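Local atomic coordinates of dipeptidase AC. Metallo peptidase. MEROPS family M19 (Rhodobacter sphaeroides, PDB entry 3FDG), a protein that probably hydrolyses dipeptides as a metallodipeptidase of peptidase family M19, with two magnesium ions bound here. Residues D9-F14 / F52-V57; L40-E45 / D316-P321; P179-T184 / L211-F216; M205-H210 / A229-A234. All coordinates share one frame; numbering follows the deposited sequence.

Contact 1 of 4, residues D9-F14 / F52-V57; sequences DGHNDF and FFAIYV. With MG (magnesium ion), chain E.
The amide of N12 stands over one face of the F53 ring. Its ND2 lies 3.4 Å above the ring plane of F53, over the centre, and the amide and ring planes are 86° apart. N12 takes the cramped position between its backbone N and carbonyl carbon (chi1 78°), which swings the amide back over its bridge partner. The OD1 of N12 accepts from F14 N in an Asx turn, on a lone pair in the carbonyl plane, and ND2 of N12 donates to a water at 2.8 Å. Both bonds help fix the amide. The F52 ring has D9 O at its edge, in plane. F52 meets W345, and F53 meets F112, edge-to-face. A water over one face of the Y56 ring, offset toward the rim, also binds the magnesium ion.

The backbones pair in parallel. F52 N donates to D9 O, N12 N donates to F52 O at 3.1 Å, and A54 N donates to N12 O at 3.0 Å. One magnesium ion sits at the end of this pairing. It is bound by H11 NE2 at 2.2 Å and by both carboxylate oxygens of D13, with OD2 at 2.0 Å. The methyl of A54 packs against both ligands: its CB is 3.4 Å from H11 CE1 and 3.5 Å from D13 OD1. E137 completes the protein ligands of this ion.

In the TIM-barrel fold of the family, strand 11-12 lies beside strand 48-56. Strand 130-137 also flanks strand 48-56, with F52 on I133 and A54 on H135. Helix 87-108 packs against F53 and F14.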
loop_
_atom_site.group_PDB
_atom_site.type_symbol
_atom_site.label_atom_id
_atom_site.label_comp_id
_atom_site.label_asym_id
_atom_site.label_seq_id
_atom_site.Cartn_x
_atom_site.Cartn_y
_atom_site.Cartn_z
ATOM N N ASP B 9 11.258 21.197 -1.559
ATOM C CA ASP B 9 10.700 21.447 -2.861
ATOM C C ASP B 9 9.322 20.810 -3.007
ATOM O O ASP B 9 9.053 19.684 -2.504
ATOM C CB ASP B 9 11.610 20.857 -3.937
ATOM C CG ASP B 9 11.056 21.133 -5.302
ATOM O OD1 ASP B 9 10.999 22.337 -5.615
ATOM O OD2 ASP B 9 10.640 20.184 -5.988
ATOM N N GLY B 10 8.479 21.476 -3.779
ATOM C CA GLY B 10 7.113 21.050 -3.929
ATOM C C GLY B 10 6.792 19.889 -4.852
ATOM O O GLY B 10 5.710 19.327 -4.727
ATOM N N HIS B 11 7.688 19.507 -5.764
ATOM C CA HIS B 11 7.271 18.475 -6.715
ATOM C C HIS B 11 8.442 18.027 -7.532
ATOM O O HIS B 11 9.044 18.866 -8.222
ATOM C CB HIS B 11 6.202 19.032 -7.742
ATOM C CG HIS B 11 5.662 17.981 -8.672
ATOM N ND1 HIS B 11 4.573 17.197 -8.340
ATOM C CD2 HIS B 11 6.073 17.567 -9.902
ATOM C CE1 HIS B 11 4.342 16.326 -9.317
ATOM N NE2 HIS B 11 5.238 16.540 -10.284
ATOM N N ASN B 12 8.723 16.712 -7.527
ATOM C CA ASN B 12 9.663 16.232 -8.509
ATOM C C ASN B 12 9.218 14.870 -9.042
ATOM O O ASN B 12 8.452 14.150 -8.366
ATOM C CB ASN B 12 11.074 16.150 -7.916
ATOM C CG ASN B 12 11.291 14.928 -7.028
ATOM O OD1 ASN B 12 11.357 13.789 -7.517
ATOM N ND2 ASN B 12 11.413 15.155 -5.711
ATOM N N ASP B 13 9.746 14.502 -10.203
ATOM C CA ASP B 13 9.345 13.265 -10.827
ATOM C C ASP B 13 10.508 12.293 -10.966
ATOM O O ASP B 13 10.550 11.489 -11.920
ATOM C CB ASP B 13 8.739 13.574 -12.211
ATOM C CG ASP B 13 7.336 14.220 -12.091
ATOM O OD1 ASP B 13 6.434 13.548 -11.585
ATOM O OD2 ASP B 13 7.137 15.376 -12.488
ATOM N N PHE B 14 11.410 12.334 -9.991
ATOM C CA PHE B 14 12.526 11.390 -9.921
ATOM C C PHE B 14 12.042 9.922 -9.989
ATOM O O PHE B 14 12.662 9.109 -10.640
ATOM C CB PHE B 14 13.389 11.633 -8.667
ATOM C CG PHE B 14 14.548 10.710 -8.560
ATOM C CD1 PHE B 14 15.656 10.857 -9.438
ATOM C CD2 PHE B 14 14.548 9.676 -7.598
ATOM C CE1 PHE B 14 16.747 9.999 -9.330
ATOM C CE2 PHE B 14 15.605 8.804 -7.477
ATOM C CZ PHE B 14 16.745 8.947 -8.336
ATOM N N PHE B 52 8.399 16.729 -2.067
ATOM C CA PHE B 52 7.396 15.772 -2.475
ATOM C C PHE B 52 7.900 14.949 -3.655
ATOM O O PHE B 52 8.258 15.530 -4.698
ATOM C CB PHE B 52 6.138 16.493 -2.974
ATOM C CG PHE B 52 5.413 17.294 -1.912
ATOM C CD1 PHE B 52 4.197 16.830 -1.398
ATOM C CD2 PHE B 52 5.926 18.535 -1.475
ATOM C CE1 PHE B 52 3.501 17.586 -0.435
ATOM C CE2 PHE B 52 5.253 19.299 -0.509
ATOM C CZ PHE B 52 4.038 18.825 0.011
ATOM N N PHE B 53 7.845 13.618 -3.530
ATOM C CA PHE B 53 8.224 12.721 -4.629
ATOM C C PHE B 53 6.950 12.190 -5.207
ATOM O O PHE B 53 6.252 11.393 -4.574
ATOM C CB PHE B 53 9.123 11.567 -4.123
ATOM C CG PHE B 53 10.511 12.018 -3.827
ATOM C CD1 PHE B 53 11.548 11.742 -4.733
ATOM C CD2 PHE B 53 10.776 12.772 -2.656
ATOM C CE1 PHE B 53 12.855 12.227 -4.476
ATOM C CE2 PHE B 53 12.031 13.250 -2.364
ATOM C CZ PHE B 53 13.111 13.003 -3.281
ATOM N N ALA B 54 6.669 12.613 -6.439
ATOM C CA ALA B 54 5.414 12.240 -7.133
ATOM C C ALA B 54 5.398 10.816 -7.672
ATOM O O ALA B 54 6.344 10.359 -8.383
ATOM C CB ALA B 54 5.188 13.179 -8.298
ATOM N N ILE B 55 4.318 10.141 -7.339
ATOM C CA ILE B 55 3.895 8.917 -7.991
ATOM C C ILE B 55 2.963 9.424 -9.101
ATOM O O ILE B 55 1.878 9.962 -8.871
ATOM C CB ILE B 55 3.147 7.960 -7.065
ATOM C CG1 ILE B 55 4.063 7.459 -5.909
ATOM C CG2 ILE B 55 2.587 6.774 -7.887
ATOM C CD1 ILE B 55 3.301 6.855 -4.747
ATOM N N TYR B 56 3.399 9.227 -10.332
ATOM C CA TYR B 56 2.689 9.787 -11.432
ATOM C C TYR B 56 2.596 8.670 -12.465
ATOM O O TYR B 56 3.645 8.174 -12.886
ATOM C CB TYR B 56 3.494 10.935 -12.014
ATOM C CG TYR B 56 3.147 11.186 -13.453
ATOM C CD1 TYR B 56 1.853 11.597 -13.792
ATOM C CD2 TYR B 56 4.089 10.965 -14.471
ATOM C CE1 TYR B 56 1.483 11.810 -15.117
ATOM C CE2 TYR B 56 3.742 11.189 -15.829
ATOM C CZ TYR B 56 2.427 11.608 -16.114
ATOM O OH TYR B 56 2.010 11.811 -17.397
ATOM N N VAL B 57 1.378 8.323 -12.891
ATOM C CA VAL B 57 1.223 7.195 -13.864
ATOM C C VAL B 57 1.273 7.733 -15.307
ATOM O O VAL B 57 0.387 8.444 -15.738
ATOM C CB VAL B 57 -0.083 6.419 -13.572
ATOM C CG1 VAL B 57 -0.385 5.345 -14.663
ATOM C CG2 VAL B 57 -0.020 5.817 -12.150
HETATM MG MG MG E . 5.156 15.249 -12.017
HETATM O O HOH W 1 10.508 17.646 -4.786
HETATM O O HOH W 2 9.157 11.321 -7.872
HETATM O O HOH W 3 6.859 10.836 -11.102
HETATM O O HOH W 4 4.745 14.374 -13.828
#

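Contact 2 of 4, residues L40-E45 / D316-P321; sequences LPRMKE and DVTGLP
R42 and D316 form a salt bridge, with R42 NH1 donating to D316 OD2 at 2.9 Å. It ties helix 40-46 to the short 3-10 turn 317-319 that leads into helix 320-329, on the periphery of the TIM-barrel fold. The bond is bent, with an angle of 137° at the hydrogen. The carboxylate oxygen is met on its anti side, somewhat out of plane, and the guanidinium and carboxylate planes stand 71° apart. R42 bends at chi3 (-58°), which turns the guanidinium toward D316. The same guanidinium is also held by D39 and by the carbonyl of G36.

The other oxygen of D316 works within its own segment. T318 OG1 donates to D316 OD1 at 2.6 Å, on the syn lone pair. T318 N adds a weak bond to the same oxygen. D316 is thus braced from both ends of its carboxylate.

Apolar contacts adjoin the salt bridge. T318 CG2 touches R42 CG at 3.6 Å and also approaches the carboxylate end of E45. V317 is buried, and it and M43 both reach F48 of strand 48-56. V317 CG1 lies against the backbone of helix 40-46, 3.4 Å from R42 O and 3.6 Å from R42 CB.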
loop_
_atom_site.group_PDB
_atom_site.type_symbol
_atom_site.label_atom_id
_atom_site.label_comp_id
_atom_site.label_asym_id
_atom_site.label_seq_id
_atom_site.Cartn_x
_atom_site.Cartn_y
_atom_site.Cartn_z
ATOM N N LEU B 40 20.971 11.278 -5.352
ATOM C CA LEU B 40 21.350 11.594 -3.945
ATOM C C LEU B 40 22.642 12.494 -3.832
ATOM O O LEU B 40 22.617 13.517 -3.117
ATOM C CB LEU B 40 21.466 10.312 -3.118
ATOM C CG LEU B 40 21.690 10.508 -1.596
ATOM C CD1 LEU B 40 20.770 11.634 -1.062
ATOM C CD2 LEU B 40 21.483 9.195 -0.825
ATOM N N PRO B 41 23.734 12.176 -4.581
ATOM C CA PRO B 41 24.923 13.083 -4.431
ATOM C C PRO B 41 24.683 14.520 -4.862
ATOM O O PRO B 41 25.122 15.451 -4.177
ATOM C CB PRO B 41 26.018 12.444 -5.321
ATOM C CG PRO B 41 25.569 11.001 -5.480
ATOM C CD PRO B 41 24.044 10.969 -5.379
ATOM N N ARG B 42 23.969 14.709 -5.967
ATOM C CA ARG B 42 23.663 16.061 -6.459
ATOM C C ARG B 42 22.712 16.807 -5.536
ATOM O O ARG B 42 22.828 18.037 -5.408
ATOM C CB ARG B 42 23.160 16.039 -7.913
ATOM C CG ARG B 42 24.320 15.811 -8.926
ATOM C CD ARG B 42 23.909 15.909 -10.405
ATOM N NE ARG B 42 22.858 14.967 -10.775
ATOM C CZ ARG B 42 22.019 15.120 -11.801
ATOM N NH1 ARG B 42 22.102 16.179 -12.612
ATOM N NH2 ARG B 42 21.105 14.191 -12.025
ATOM N N MET B 43 21.764 16.078 -4.909
ATOM C CA MET B 43 20.899 16.688 -3.887
ATOM C C MET B 43 21.733 17.343 -2.778
ATOM O O MET B 43 21.529 18.507 -2.435
ATOM C CB MET B 43 19.962 15.646 -3.244
ATOM C CG MET B 43 18.643 15.320 -4.084
ATOM S SD MET B 43 17.816 13.859 -3.344
ATOM C CE MET B 43 16.555 13.614 -4.637
ATOM N N LYS B 44 22.667 16.591 -2.236
ATOM C CA LYS B 44 23.596 17.092 -1.210
ATOM C C LYS B 44 24.406 18.286 -1.740
ATOM O O LYS B 44 24.491 19.337 -1.087
ATOM C CB LYS B 44 24.493 15.937 -0.723
ATOM C CG LYS B 44 23.738 14.706 -0.167
ATOM C CD LYS B 44 22.630 15.032 0.841
ATOM C CE LYS B 44 23.110 15.842 2.055
ATOM N NZ LYS B 44 21.998 15.858 3.085
ATOM N N GLU B 45 24.942 18.152 -2.947
ATOM C CA GLU B 45 25.694 19.227 -3.583
ATOM C C GLU B 45 24.899 20.516 -3.751
ATOM O O GLU B 45 25.406 21.587 -3.457
ATOM C CB GLU B 45 26.189 18.763 -4.958
ATOM C CG GLU B 45 27.009 19.800 -5.668
ATOM C CD GLU B 45 27.595 19.278 -6.985
ATOM O OE1 GLU B 45 27.391 18.073 -7.323
ATOM O OE2 GLU B 45 28.231 20.101 -7.677
ATOM N N ASP B 316 19.865 21.659 -13.268
ATOM C CA ASP B 316 19.561 20.468 -12.454
ATOM C C ASP B 316 19.580 20.939 -11.003
ATOM O O ASP B 316 19.653 22.155 -10.728
ATOM C CB ASP B 316 20.578 19.349 -12.683
ATOM C CG ASP B 316 21.959 19.731 -12.216
ATOM O OD1 ASP B 316 22.103 20.765 -11.577
ATOM O OD2 ASP B 316 22.918 19.001 -12.528
ATOM N N VAL B 317 19.544 19.994 -10.072
ATOM C CA VAL B 317 19.411 20.352 -8.644
ATOM C C VAL B 317 20.711 21.038 -8.165
ATOM O O VAL B 317 20.674 21.820 -7.229
ATOM C CB VAL B 317 19.086 19.079 -7.762
ATOM C CG1 VAL B 317 20.302 18.149 -7.676
ATOM C CG2 VAL B 317 18.653 19.439 -6.334
ATOM N N THR B 318 21.855 20.790 -8.815
ATOM C CA THR B 318 23.057 21.531 -8.404
ATOM C C THR B 318 22.964 23.039 -8.741
ATOM O O THR B 318 23.818 23.815 -8.318
ATOM C CB THR B 318 24.384 20.933 -8.987
ATOM O OG1 THR B 318 24.420 21.175 -10.389
ATOM C CG2 THR B 318 24.446 19.433 -8.734
ATOM N N GLY B 319 21.917 23.456 -9.456
ATOM C CA GLY B 319 21.740 24.873 -9.790
ATOM C C GLY B 319 20.924 25.661 -8.756
ATOM O O GLY B 319 20.699 26.867 -8.934
ATOM N N LEU B 320 20.430 25.014 -7.695
ATOM C CA LEU B 320 19.670 25.766 -6.673
ATOM C C LEU B 320 20.461 26.925 -6.089
ATOM O O LEU B 320 19.853 27.962 -5.796
ATOM C CB LEU B 320 19.143 24.890 -5.505
ATOM C CG LEU B 320 18.091 23.870 -5.968
ATOM C CD1 LEU B 320 17.819 22.813 -4.865
ATOM C CD2 LEU B 320 16.822 24.561 -6.466
ATOM N N PRO B 321 21.783 26.736 -5.828
ATOM C CA PRO B 321 22.559 27.868 -5.330
ATOM C C PRO B 321 22.596 29.065 -6.262
ATOM O O PRO B 321 22.543 30.190 -5.780
ATOM C CB PRO B 321 23.972 27.283 -5.183
ATOM C CG PRO B 321 23.701 25.861 -4.799
ATOM C CD PRO B 321 22.604 25.502 -5.796
#

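Contact 3 of 4, residues P179-T184 / L211-F216; sequences PGSPDT and LNEKGF
The first torsion of D183 (chi1 -171°) carries its carboxylate toward the helix. There K214 runs out extended and then bends at its last torsion (chi4 69°), which brings NZ back to the acid. The salt bridge from K214 NZ to D183 OD1 is 2.8 Å and uses the syn lone pair. A water donates to the same oxygen and accepts from K214 N.

The loop 179-184 lies against the first turn of helix 213-222. E213 N donates to P182 O at 2.8 Å, from well above the carbonyl plane. N212 is the N-cap, and its OD1 accepts from G215 N at 3.0 Å. Its CB packs against T184 CG2 at 3.3 Å, the two side chains crossing at about a right angle. The ST turn of S181, whose OG accepts from D183 N, shapes the loop. A second water links S181 OG and E213 OE1, while E213 OE2 is in a salt bridge with R247 near the start of helix 246-254.

Three backbone N-H groups at the helix start thus have acceptors: E213 N, K214 N and G215 N. The negative charge of D183 is probably favoured there by the helix dipole as well as by K214.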
loop_
_atom_site.group_PDB
_atom_site.type_symbol
_atom_site.label_atom_id
_atom_site.label_comp_id
_atom_site.label_asym_id
_atom_site.label_seq_id
_atom_site.Cartn_x
_atom_site.Cartn_y
_atom_site.Cartn_z
ATOM N N PRO B 179 -1.558 30.592 -25.538
ATOM C CA PRO B 179 -2.102 31.149 -24.287
ATOM C C PRO B 179 -3.515 30.597 -24.054
ATOM O O PRO B 179 -4.175 30.174 -24.990
ATOM C CB PRO B 179 -2.141 32.675 -24.566
ATOM C CG PRO B 179 -2.273 32.784 -26.038
ATOM C CD PRO B 179 -1.695 31.540 -26.674
ATOM N N GLY B 180 -3.980 30.593 -22.816
ATOM C CA GLY B 180 -5.348 30.200 -22.542
ATOM C C GLY B 180 -5.699 30.229 -21.061
ATOM O O GLY B 180 -4.820 30.168 -20.178
ATOM N N SER B 181 -6.998 30.337 -20.806
ATOM C CA SER B 181 -7.561 30.252 -19.469
ATOM C C SER B 181 -7.416 28.846 -18.848
ATOM O O SER B 181 -7.539 27.845 -19.572
ATOM C CB SER B 181 -9.052 30.526 -19.576
ATOM O OG SER B 181 -9.630 30.481 -18.298
ATOM N N PRO B 182 -7.259 28.756 -17.491
ATOM C CA PRO B 182 -7.365 27.432 -16.839
ATOM C C PRO B 182 -8.818 26.910 -16.821
ATOM O O PRO B 182 -9.065 25.786 -16.383
ATOM C CB PRO B 182 -6.833 27.671 -15.404
ATOM C CG PRO B 182 -6.876 29.143 -15.187
ATOM C CD PRO B 182 -7.026 29.854 -16.526
ATOM N N ASP B 183 -9.771 27.715 -17.302
ATOM C CA ASP B 183 -11.178 27.268 -17.336
ATOM C C ASP B 183 -11.492 26.441 -18.585
ATOM O O ASP B 183 -12.170 26.902 -19.509
ATOM C CB ASP B 183 -12.153 28.443 -17.153
ATOM C CG ASP B 183 -13.595 27.990 -16.969
ATOM O OD1 ASP B 183 -13.888 26.776 -16.809
ATOM O OD2 ASP B 183 -14.462 28.864 -16.992
ATOM N N THR B 184 -11.033 25.195 -18.557
ATOM C CA THR B 184 -10.944 24.348 -19.733
ATOM C C THR B 184 -11.951 23.209 -19.814
ATOM O O THR B 184 -12.091 22.559 -20.862
ATOM C CB THR B 184 -9.509 23.795 -19.874
ATOM O OG1 THR B 184 -9.417 23.056 -21.091
ATOM C CG2 THR B 184 -9.157 22.874 -18.716
ATOM N N LEU B 211 -5.205 20.732 -12.012
ATOM C CA LEU B 211 -6.654 20.767 -11.969
ATOM C C LEU B 211 -7.186 22.021 -12.737
ATOM O O LEU B 211 -6.542 23.087 -12.674
ATOM C CB LEU B 211 -7.080 20.797 -10.495
ATOM C CG LEU B 211 -8.574 20.698 -10.188
ATOM C CD1 LEU B 211 -9.217 19.376 -10.756
ATOM C CD2 LEU B 211 -8.854 20.792 -8.705
ATOM N N ASN B 212 -8.333 21.897 -13.443
ATOM C CA ASN B 212 -8.876 23.037 -14.208
ATOM C C ASN B 212 -9.645 23.998 -13.309
ATOM O O ASN B 212 -9.797 23.745 -12.088
ATOM C CB ASN B 212 -9.715 22.602 -15.438
ATOM C CG ASN B 212 -11.034 21.893 -15.061
ATOM O OD1 ASN B 212 -11.523 21.994 -13.911
ATOM N ND2 ASN B 212 -11.591 21.161 -16.015
ATOM N N GLU B 213 -10.072 25.128 -13.857
ATOM C CA GLU B 213 -10.643 26.150 -13.003
ATOM C C GLU B 213 -11.925 25.726 -12.254
ATOM O O GLU B 213 -12.102 26.080 -11.079
ATOM C CB GLU B 213 -10.886 27.462 -13.795
ATOM C CG GLU B 213 -11.097 28.651 -12.832
ATOM C CD GLU B 213 -10.969 30.008 -13.540
ATOM O OE1 GLU B 213 -10.369 30.088 -14.627
ATOM O OE2 GLU B 213 -11.417 31.015 -12.975
ATOM N N LYS B 214 -12.846 25.050 -12.932
ATOM C CA LYS B 214 -14.111 24.591 -12.288
ATOM C C LYS B 214 -13.803 23.605 -11.129
ATOM O O LYS B 214 -14.340 23.708 -10.039
ATOM C CB LYS B 214 -15.059 23.954 -13.318
ATOM C CG LYS B 214 -15.710 24.996 -14.241
ATOM C CD LYS B 214 -16.882 24.379 -15.038
ATOM C CE LYS B 214 -17.438 25.398 -16.046
ATOM N NZ LYS B 214 -16.452 25.672 -17.152
ATOM N N GLY B 215 -12.861 22.704 -11.348
ATOM C CA GLY B 215 -12.437 21.748 -10.294
ATOM C C GLY B 215 -11.837 22.497 -9.114
ATOM O O GLY B 215 -12.168 22.208 -7.963
ATOM N N PHE B 216 -10.926 23.441 -9.400
ATOM C CA PHE B 216 -10.321 24.312 -8.375
ATOM C C PHE B 216 -11.458 24.972 -7.519
ATOM O O PHE B 216 -11.423 25.006 -6.282
ATOM C CB PHE B 216 -9.538 25.392 -9.115
ATOM C CG PHE B 216 -8.807 26.345 -8.221
ATOM C CD1 PHE B 216 -7.452 26.187 -7.996
ATOM C CD2 PHE B 216 -9.462 27.424 -7.640
ATOM C CE1 PHE B 216 -6.749 27.079 -7.156
ATOM C CE2 PHE B 216 -8.749 28.324 -6.776
ATOM C CZ PHE B 216 -7.413 28.133 -6.553
HETATM O O HOH W 5 -9.789 31.990 -16.277
HETATM O O HOH W 6 -12.678 24.555 -15.767
#

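Contact 4 of 4, residues M205-H210 / A229-A234; sequences MLDLSH and ATHSNA. With MG (magnesium ion), chain F.
D207 and T230 cross at about a right angle. D207 OD2 accepts from T230 OG1 at 2.5 Å, and D207 OD1 accepts from T230 N at 3.0 Å. These bonds form a second shell to one metal site of the TIM-barrel fold. Residues 205-210 begin with strand 205-206, and residues 229-234 begin at the end of strand 228-229. S209 N also reaches D207 OD1, closing an Asx turn. T230 N and S209 N come from opposite faces of the carboxylate, so OD1 of D207 is held from both sides of its plane.

The T230 hydroxyl passes the hold on to the metal ligand. It accepts from H231 ND1, tilted 21° from the ring plane, which leaves NE2 of H231 pointing at the metal. H231 CG sits between its backbone N and carbonyl carbon (chi1 66°), turning the ring toward H210. The two rings are oblique, with planes at 63° and centroids 5.2 Å apart. Each gives its NE2 to the magnesium ion, and E137 adds a carboxylate oxygen. The ND1 of H210 is hydrogen-bonded to S165 OG.

S209 OG is the second fixed point. It accepts from H231 N at 3.0 Å and shares a hydrogen bond with S232 OG, which R242 also reaches. M205 CE closes the far end against T230 CG2. At the metal, H210 NE2 lies 2.2 Å and H231 NE2 2.3 Å from the magnesium ion, with two waters completing the set.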
loop_
_atom_site.group_PDB
_atom_site.type_symbol
_atom_site.label_atom_id
_atom_site.label_comp_id
_atom_site.label_asym_id
_atom_site.label_seq_id
_atom_site.Cartn_x
_atom_site.Cartn_y
_atom_site.Cartn_z
ATOM N N MET B 205 -3.008 16.083 2.019
ATOM C CA MET B 205 -3.043 17.436 1.401
ATOM C C MET B 205 -3.475 17.283 -0.048
ATOM O O MET B 205 -2.960 16.435 -0.761
ATOM C CB MET B 205 -1.620 18.027 1.457
ATOM C CG MET B 205 -1.456 19.473 0.930
ATOM S SD MET B 205 0.314 19.808 0.338
ATOM C CE MET B 205 0.048 19.081 -1.283
ATOM N N LEU B 206 -4.446 18.084 -0.462
ATOM C CA LEU B 206 -4.855 18.156 -1.842
ATOM C C LEU B 206 -3.955 19.111 -2.638
ATOM O O LEU B 206 -3.611 20.221 -2.153
ATOM C CB LEU B 206 -6.307 18.637 -1.908
ATOM C CG LEU B 206 -7.250 17.612 -1.286
ATOM C CD1 LEU B 206 -8.600 18.267 -0.789
ATOM C CD2 LEU B 206 -7.600 16.529 -2.342
ATOM N N ASP B 207 -3.578 18.666 -3.846
ATOM C CA ASP B 207 -2.715 19.453 -4.723
ATOM C C ASP B 207 -3.533 19.854 -5.952
ATOM O O ASP B 207 -4.009 18.978 -6.709
ATOM C CB ASP B 207 -1.469 18.647 -5.118
ATOM C CG ASP B 207 -0.567 19.412 -6.081
ATOM O OD1 ASP B 207 -0.819 20.610 -6.330
ATOM O OD2 ASP B 207 0.394 18.822 -6.589
ATOM N N LEU B 208 -3.692 21.167 -6.170
ATOM C CA LEU B 208 -4.550 21.672 -7.267
ATOM C C LEU B 208 -3.793 21.885 -8.586
ATOM O O LEU B 208 -4.400 22.215 -9.591
ATOM C CB LEU B 208 -5.186 23.013 -6.881
ATOM C CG LEU B 208 -5.982 23.001 -5.554
ATOM C CD1 LEU B 208 -6.470 24.344 -5.100
ATOM C CD2 LEU B 208 -7.134 22.032 -5.668
ATOM N N SER B 209 -2.476 21.724 -8.592
ATOM C CA SER B 209 -1.744 21.824 -9.858
ATOM C C SER B 209 -2.276 20.798 -10.852
ATOM O O SER B 209 -2.468 19.624 -10.470
ATOM C CB SER B 209 -0.241 21.590 -9.645
ATOM O OG SER B 209 0.314 22.711 -8.959
ATOM N N HIS B 210 -2.478 21.249 -12.094
ATOM C CA HIS B 210 -3.083 20.478 -13.217
ATOM C C HIS B 210 -4.609 20.517 -13.172
ATOM O O HIS B 210 -5.266 20.317 -14.181
ATOM C CB HIS B 210 -2.625 19.003 -13.269
ATOM C CG HIS B 210 -1.170 18.846 -13.613
ATOM N ND1 HIS B 210 -0.708 18.847 -14.918
ATOM C CD2 HIS B 210 -0.090 18.618 -12.832
ATOM C CE1 HIS B 210 0.604 18.670 -14.925
ATOM N NE2 HIS B 210 1.004 18.522 -13.672
ATOM N N ALA B 229 -1.108 24.471 -4.461
ATOM C CA ALA B 229 -0.754 24.112 -5.840
ATOM C C ALA B 229 0.734 23.950 -5.756
ATOM O O ALA B 229 1.452 24.924 -5.520
ATOM C CB ALA B 229 -1.148 25.227 -6.813
ATOM N N THR B 230 1.199 22.717 -5.867
ATOM C CA THR B 230 2.620 22.409 -5.559
ATOM C C THR B 230 3.563 22.867 -6.619
ATOM O O THR B 230 4.773 23.002 -6.377
ATOM C CB THR B 230 2.882 20.876 -5.358
ATOM O OG1 THR B 230 2.530 20.138 -6.528
ATOM C CG2 THR B 230 2.085 20.337 -4.094
ATOM N N HIS B 231 3.028 23.065 -7.799
ATOM C CA HIS B 231 3.906 23.395 -8.952
ATOM C C HIS B 231 3.175 24.145 -10.064
ATOM O O HIS B 231 2.882 23.593 -11.140
ATOM C CB HIS B 231 4.762 22.195 -9.431
ATOM C CG HIS B 231 4.020 21.006 -10.023
ATOM N ND1 HIS B 231 3.010 20.324 -9.369
ATOM C CD2 HIS B 231 4.202 20.354 -11.208
ATOM C CE1 HIS B 231 2.597 19.318 -10.124
ATOM N NE2 HIS B 231 3.326 19.291 -11.224
ATOM N N SER B 232 2.950 25.434 -9.805
ATOM C CA SER B 232 2.190 26.297 -10.727
ATOM C C SER B 232 2.629 27.723 -10.522
ATOM O O SER B 232 2.964 28.130 -9.389
ATOM C CB SER B 232 0.660 26.240 -10.442
ATOM O OG SER B 232 0.098 24.923 -10.574
ATOM N N ASN B 233 2.568 28.497 -11.609
ATOM C CA ASN B 233 3.051 29.886 -11.556
ATOM C C ASN B 233 1.899 30.885 -11.781
ATOM O O ASN B 233 0.706 30.537 -11.615
ATOM C CB ASN B 233 4.268 30.075 -12.516
ATOM C CG ASN B 233 5.426 29.102 -12.233
ATOM O OD1 ASN B 233 5.609 28.640 -11.114
ATOM N ND2 ASN B 233 6.179 28.759 -13.271
ATOM N N ALA B 234 2.251 32.138 -12.130
ATOM C CA ALA B 234 1.293 33.233 -12.181
ATOM C C ALA B 234 0.797 33.425 -13.606
ATOM O O ALA B 234 1.595 33.732 -14.513
ATOM C CB ALA B 234 1.944 34.510 -11.679
HETATM MG MG MG F . 3.013 17.986 -13.041
HETATM O O HOH W 7 3.870 19.615 -14.453
HETATM O O HOH W 8 3.086 16.779 -15.119
#

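Contacts 1 and 4 lie near the centre of the chain, with centres about 12 Å apart. They touch directly: H11 ND1 is 3.4 Å from H231 CE1, and the two rings stack. Each binds one magnesium ion, and E137 of strand 130-137 bridges both, so together they build the two-metal centre. Both reach the same parallel sheet. Contact 2 joins contact 1 where M43 meets F53, and their segments alternate along the chain. Contact 3 adjoins contact 4 through F216 and L208, and their segments alternate too. Contact 1 closes before contacts 3 and 4 open. Both lie between the segments of contact 2. Contacts 2 and 3 sit on opposite sides of the chain's centre, about 33 Å apart between centres.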